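Local coordinates for protein glyoxylate reductase (Paecilomyces sp. J18, PDB 3WNV) that probably reduces glyoxylate to glycolate with a nicotinamide cofactor, as a fungal member of the D-isomer-specific 2-hydroxyacid dehydrogenase family, at residues Gly10-Ala15 and Glu302-Val307; Ala17-Leu22 and Leu306-Leu311. One frame throughout, in Å; residues are numbered along the deposited sequence.

Interaction 1: Gly10-Ala15 and Glu302-Val307; sequences GDIVHA and EMELLV
The carboxylate of Glu304 lies against the backbone of Val13 and His14, its plane 52° from that of the His14 imidazole. Glu304 OE1 approaches this ring obliquely and stands 3.4 Å from His14 CB; Val13 CG1 sits over the centre of one ring face, 3.7 Å above its plane. Backbone N-H groups meet both carboxylate oxygens of Glu304 on their syn sides. Val13 N reaches Glu304 OE2 at 2.9 Å in an almost straight bond (177°), though 19° out of the carboxylate plane, and His14 N gives Glu304 OE1 a shorter, more bent bond of 2.7 Å. A water donates to both Glu304 OE2 and Asp11 O, extending the grip back to the carbonyl of Asp11. Beyond CG the Glu304 chain is extended, which carries CD away from the helix toward the loop. Ile12 CG2 packs 3.7 Å from Glu304 OE1, and beside the polar group Ala15 CB meets Leu305 CD2 at 3.9 Å. The imidazole has its own partner through NE2, Gln300 on the same helix. An alanine in place of Glu304 would probably leave the N-H groups of Val13 and His14 without their acceptor and the loop freer to move. Two N-H groups and a water converging on one buried carboxylate would probably stabilise its negative charge and tie the loop after strand 5-9 to helix 297-317.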
loop_
_atom_site.group_PDB
_atom_site.type_symbol
_atom_site.label_atom_id
_atom_site.label_comp_id
_atom_site.label_asym_id
_atom_site.label_seq_id
_atom_site.Cartn_x
_atom_site.Cartn_y
_atom_site.Cartn_z
ATOM N N GLY A 10 8.471 5.032 16.306
ATOM C CA GLY A 10 7.497 5.959 15.761
ATOM C C GLY A 10 6.323 6.127 16.707
ATOM O O GLY A 10 6.492 6.019 17.917
ATOM N N ASP A 11 5.147 6.409 16.144
ATOM C CA ASP A 11 3.995 6.820 16.949
ATOM C C ASP A 11 2.898 5.757 16.907
ATOM O O ASP A 11 2.754 5.026 15.914
ATOM C CB ASP A 11 3.364 8.107 16.393
ATOM C CG ASP A 11 4.316 9.302 16.375
ATOM O OD1 ASP A 11 5.227 9.395 17.231
ATOM O OD2 ASP A 11 4.124 10.171 15.482
ATOM N N ILE A 12 2.104 5.718 17.979
ATOM C CA ILE A 12 0.818 5.035 17.972
ATOM C C ILE A 12 -0.233 6.127 18.254
ATOM O O ILE A 12 -0.144 6.855 19.243
ATOM C CB ILE A 12 0.783 3.861 19.004
ATOM C CG1 ILE A 12 1.648 2.684 18.483
ATOM C CG2 ILE A 12 -0.631 3.439 19.306
ATOM C CD1 ILE A 12 1.856 1.538 19.497
ATOM N N VAL A 13 -1.169 6.261 17.325
ATOM C CA VAL A 13 -2.084 7.394 17.299
ATOM C C VAL A 13 -3.380 7.061 17.995
ATOM O O VAL A 13 -3.895 7.863 18.790
ATOM C CB VAL A 13 -2.407 7.810 15.857
ATOM C CG1 VAL A 13 -3.336 9.035 15.856
ATOM C CG2 VAL A 13 -1.133 8.065 15.048
ATOM N N HIS A 14 -3.920 5.879 17.718
ATOM C CA HIS A 14 -5.289 5.585 18.140
ATOM C C HIS A 14 -5.388 4.558 19.247
ATOM O O HIS A 14 -6.434 4.455 19.884
ATOM C CB HIS A 14 -6.129 5.085 16.969
ATOM C CG HIS A 14 -6.106 5.991 15.786
ATOM N ND1 HIS A 14 -6.819 7.169 15.747
ATOM C CD2 HIS A 14 -5.443 5.902 14.608
ATOM C CE1 HIS A 14 -6.601 7.763 14.580
ATOM N NE2 HIS A 14 -5.756 7.023 13.882
ATOM N N ALA A 15 -4.324 3.788 19.456
ATOM C CA ALA A 15 -4.419 2.612 20.311
ATOM C C ALA A 15 -3.397 2.652 21.435
ATOM O O ALA A 15 -2.884 1.606 21.854
ATOM C CB ALA A 15 -4.264 1.373 19.494
ATOM N N GLU A 302 -8.047 0.231 13.341
ATOM C CA GLU A 302 -8.107 -1.234 13.152
ATOM C C GLU A 302 -6.715 -1.776 12.825
ATOM O O GLU A 302 -6.338 -2.862 13.281
ATOM C CB GLU A 302 -9.052 -1.616 12.032
ATOM C CG GLU A 302 -9.121 -3.124 11.766
ATOM C CD GLU A 302 -9.789 -3.928 12.892
ATOM O OE1 GLU A 302 -10.392 -3.343 13.834
ATOM O OE2 GLU A 302 -9.690 -5.176 12.839
ATOM N N MET A 303 -5.944 -1.011 12.057
ATOM C CA MET A 303 -4.583 -1.450 11.693
ATOM C C MET A 303 -3.684 -1.493 12.951
ATOM O O MET A 303 -3.031 -2.496 13.201
ATOM C CB MET A 303 -4.001 -0.555 10.607
ATOM C CG MET A 303 -4.637 -0.722 9.155
ATOM S SD MET A 303 -4.140 0.696 8.208
ATOM C CE MET A 303 -2.504 0.159 7.714
ATOM N N GLU A 304 -3.639 -0.405 13.716
ATOM C CA GLU A 304 -2.933 -0.439 15.016
ATOM C C GLU A 304 -3.317 -1.606 15.931
ATOM O O GLU A 304 -2.420 -2.222 16.534
ATOM C CB GLU A 304 -3.055 0.898 15.733
ATOM C CG GLU A 304 -2.296 1.980 15.019
ATOM C CD GLU A 304 -2.309 3.318 15.716
ATOM O OE1 GLU A 304 -3.156 3.566 16.607
ATOM O OE2 GLU A 304 -1.486 4.171 15.331
ATOM N N LEU A 305 -4.613 -1.867 16.092
ATOM C CA LEU A 305 -5.074 -2.935 16.979
ATOM C C LEU A 305 -4.586 -4.302 16.503
ATOM O O LEU A 305 -4.234 -5.162 17.328
ATOM C CB LEU A 305 -6.599 -2.911 17.139
ATOM C CG LEU A 305 -7.156 -1.718 17.907
ATOM C CD1 LEU A 305 -8.680 -1.758 17.908
ATOM C CD2 LEU A 305 -6.633 -1.690 19.324
ATOM N N LEU A 306 -4.578 -4.503 15.180
ATOM C CA LEU A 306 -4.069 -5.746 14.599
ATOM C C LEU A 306 -2.586 -5.946 14.892
ATOM O O LEU A 306 -2.163 -7.038 15.246
ATOM C CB LEU A 306 -4.335 -5.799 13.076
ATOM C CG LEU A 306 -3.909 -7.089 12.348
ATOM C CD1 LEU A 306 -4.510 -8.353 12.984
ATOM C CD2 LEU A 306 -4.331 -6.938 10.909
ATOM N N VAL A 307 -1.787 -4.888 14.783
ATOM C CA VAL A 307 -0.377 -4.993 15.134
ATOM C C VAL A 307 -0.203 -5.323 16.613
ATOM O O VAL A 307 0.633 -6.162 16.987
ATOM C CB VAL A 307 0.377 -3.680 14.801
ATOM C CG1 VAL A 307 1.890 -3.862 15.012
ATOM C CG2 VAL A 307 0.111 -3.285 13.349
HETATM O O HOH W 1 0.981 3.340 14.453
#

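Interaction 2: Ala17-Leu22 and Leu306-Leu311; sequences AEWEAL and LVLNNL
Leu308 spreads its two methyls over the helix 16-21 side of the contact, CD1 reaching Glu18 CB at 3.8 Å and CD2 the benzo rim of Trp19. Its CG stands anti to the carbonyl carbon (chi1 -71°), and chi2 of 163° sets CD1 near the extended position, where it also lies 3.9 Å from Trp19 N. The indole takes a different first torsion, CG anti to its own backbone N (chi1 166°). CD2 of Leu308 meets this ring at its edge and in its plane, 3.9 Å from Trp19 CE3, the two side chains crossing at about a right angle. Leu22 completes the apolar cluster: its CD1 lies 4.1 Å from Leu308 CD2 and 4.5 Å from Leu311 CB. Glu18 contributes only its CB here, since its chain bends at chi2 and takes the carboxylate away from the leucines. On the sheet side Trp19 and Leu22 rest on Leu28 of strand 27-31, while Leu308 and Leu311 touch Tyr55 of strand 51-57. Two neighbouring helices thus share an apolar seam above a parallel sheet, the layering expected of the flavodoxin-like substrate-binding domain in this dehydrogenase family, where a C-terminal helix returns to pack beside the first helix of the chain.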
loop_
_atom_site.group_PDB
_atom_site.type_symbol
_atom_site.label_atom_id
_atom_site.label_comp_id
_atom_site.label_asym_id
_atom_site.label_seq_id
_atom_site.Cartn_x
_atom_site.Cartn_y
_atom_site.Cartn_z
ATOM N N ALA A 17 -3.831 3.096 24.542
ATOM C CA ALA A 17 -4.274 2.301 25.697
ATOM C C ALA A 17 -3.872 0.841 25.593
ATOM O O ALA A 17 -3.449 0.238 26.581
ATOM C CB ALA A 17 -5.760 2.401 25.858
ATOM N N GLU A 18 -3.996 0.296 24.390
ATOM C CA GLU A 18 -3.684 -1.110 24.122
ATOM C C GLU A 18 -2.180 -1.339 24.199
ATOM O O GLU A 18 -1.740 -2.405 24.631
ATOM C CB GLU A 18 -4.248 -1.536 22.758
ATOM C CG GLU A 18 -5.795 -1.749 22.752
ATOM C CD GLU A 18 -6.631 -0.466 22.702
ATOM O OE1 GLU A 18 -6.074 0.646 22.524
ATOM O OE2 GLU A 18 -7.880 -0.568 22.821
ATOM N N TRP A 19 -1.383 -0.356 23.757
ATOM C CA TRP A 19 0.067 -0.434 23.912
ATOM C C TRP A 19 0.422 -0.412 25.399
ATOM O O TRP A 19 1.114 -1.305 25.871
ATOM C CB TRP A 19 0.778 0.710 23.148
ATOM C CG TRP A 19 2.243 0.911 23.531
ATOM C CD1 TRP A 19 2.745 1.899 24.328
ATOM C CD2 TRP A 19 3.376 0.128 23.119
ATOM N NE1 TRP A 19 4.091 1.777 24.447
ATOM C CE2 TRP A 19 4.514 0.697 23.719
ATOM C CE3 TRP A 19 3.528 -1.009 22.318
ATOM C CZ2 TRP A 19 5.814 0.186 23.531
ATOM C CZ3 TRP A 19 4.806 -1.528 22.133
ATOM C CH2 TRP A 19 5.938 -0.929 22.738
ATOM N N GLU A 20 -0.076 0.574 26.145
ATOM C CA GLU A 20 0.261 0.671 27.570
ATOM C C GLU A 20 -0.131 -0.588 28.325
ATOM O O GLU A 20 0.547 -0.995 29.268
ATOM C CB GLU A 20 -0.418 1.876 28.200
ATOM C CG GLU A 20 -0.040 3.191 27.533
ATOM C CD GLU A 20 1.365 3.677 27.868
ATOM O OE1 GLU A 20 2.121 2.986 28.603
ATOM O OE2 GLU A 20 1.703 4.787 27.395
ATOM N N ALA A 21 -1.225 -1.208 27.905
ATOM C CA ALA A 21 -1.678 -2.436 28.550
ATOM C C ALA A 21 -0.644 -3.572 28.510
ATOM O O ALA A 21 -0.629 -4.425 29.381
ATOM C CB ALA A 21 -2.986 -2.875 27.942
ATOM N N LEU A 22 0.224 -3.588 27.505
ATOM C CA LEU A 22 1.257 -4.637 27.413
ATOM C C LEU A 22 2.307 -4.557 28.498
ATOM O O LEU A 22 3.147 -5.450 28.618
ATOM C CB LEU A 22 1.966 -4.595 26.046
ATOM C CG LEU A 22 1.077 -4.807 24.818
ATOM C CD1 LEU A 22 1.855 -4.427 23.552
ATOM C CD2 LEU A 22 0.598 -6.255 24.725
ATOM N N LEU A 306 -4.578 -4.503 15.180
ATOM C CA LEU A 306 -4.069 -5.746 14.599
ATOM C C LEU A 306 -2.586 -5.946 14.892
ATOM O O LEU A 306 -2.163 -7.038 15.246
ATOM C CB LEU A 306 -4.335 -5.799 13.076
ATOM C CG LEU A 306 -3.909 -7.089 12.348
ATOM C CD1 LEU A 306 -4.510 -8.353 12.984
ATOM C CD2 LEU A 306 -4.331 -6.938 10.909
ATOM N N VAL A 307 -1.787 -4.888 14.783
ATOM C CA VAL A 307 -0.377 -4.993 15.134
ATOM C C VAL A 307 -0.203 -5.323 16.613
ATOM O O VAL A 307 0.633 -6.162 16.987
ATOM C CB VAL A 307 0.377 -3.680 14.801
ATOM C CG1 VAL A 307 1.890 -3.862 15.012
ATOM C CG2 VAL A 307 0.111 -3.285 13.349
ATOM N N LEU A 308 -1.014 -4.692 17.470
ATOM C CA LEU A 308 -0.832 -4.856 18.900
ATOM C C LEU A 308 -1.302 -6.246 19.312
ATOM O O LEU A 308 -0.765 -6.823 20.244
ATOM C CB LEU A 308 -1.520 -3.729 19.682
ATOM C CG LEU A 308 -0.781 -2.382 19.508
ATOM C CD1 LEU A 308 -1.668 -1.204 19.932
ATOM C CD2 LEU A 308 0.539 -2.353 20.283
ATOM N N ASN A 309 -2.306 -6.779 18.607
ATOM C CA ASN A 309 -2.752 -8.145 18.869
ATOM C C ASN A 309 -1.726 -9.189 18.433
ATOM O O ASN A 309 -1.561 -10.213 19.099
ATOM C CB ASN A 309 -4.130 -8.392 18.235
ATOM C CG ASN A 309 -5.251 -7.774 19.048
ATOM O OD1 ASN A 309 -5.158 -7.708 20.258
ATOM N ND2 ASN A 309 -6.298 -7.292 18.381
ATOM N N ASN A 310 -1.066 -8.941 17.301
ATOM C CA ASN A 310 0.093 -9.741 16.914
ATOM C C ASN A 310 1.180 -9.708 17.984
ATOM O O ASN A 310 1.688 -10.741 18.366
ATOM C CB ASN A 310 0.682 -9.253 15.597
ATOM C CG ASN A 310 0.040 -9.907 14.405
ATOM O OD1 ASN A 310 0.349 -11.070 14.085
ATOM N ND2 ASN A 310 -0.857 -9.180 13.729
ATOM N N LEU A 311 1.540 -8.514 18.454
ATOM C CA LEU A 311 2.510 -8.392 19.540
ATOM C C LEU A 311 2.151 -9.179 20.790
ATOM O O LEU A 311 2.980 -9.867 21.381
ATOM C CB LEU A 311 2.681 -6.926 19.923
ATOM C CG LEU A 311 3.550 -6.163 18.965
ATOM C CD1 LEU A 311 3.349 -4.653 19.116
ATOM C CD2 LEU A 311 4.983 -6.571 19.211
#

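Interactions 1 and 2 follow one another along helix 297-317, their centres about 8 Å apart, and share Leu306 and Val307. On the N-terminal side, the loop 10-15 leads straight into helix 16-21, so both contacts join the start of the chain to its last long helix, more than 280 residues later. They merge where Leu305 CD2 touches Glu18 CG at 3.5 Å and Ile12 CD1 packs on Trp19 CB. A polar grip on the loop therefore passes directly into an apolar helix pair, both beside the five-stranded parallel sheet. The strands of the seven-stranded sheet come between the two segments in sequence, so the last long helix returns to pack on the domain built from the start of the chain.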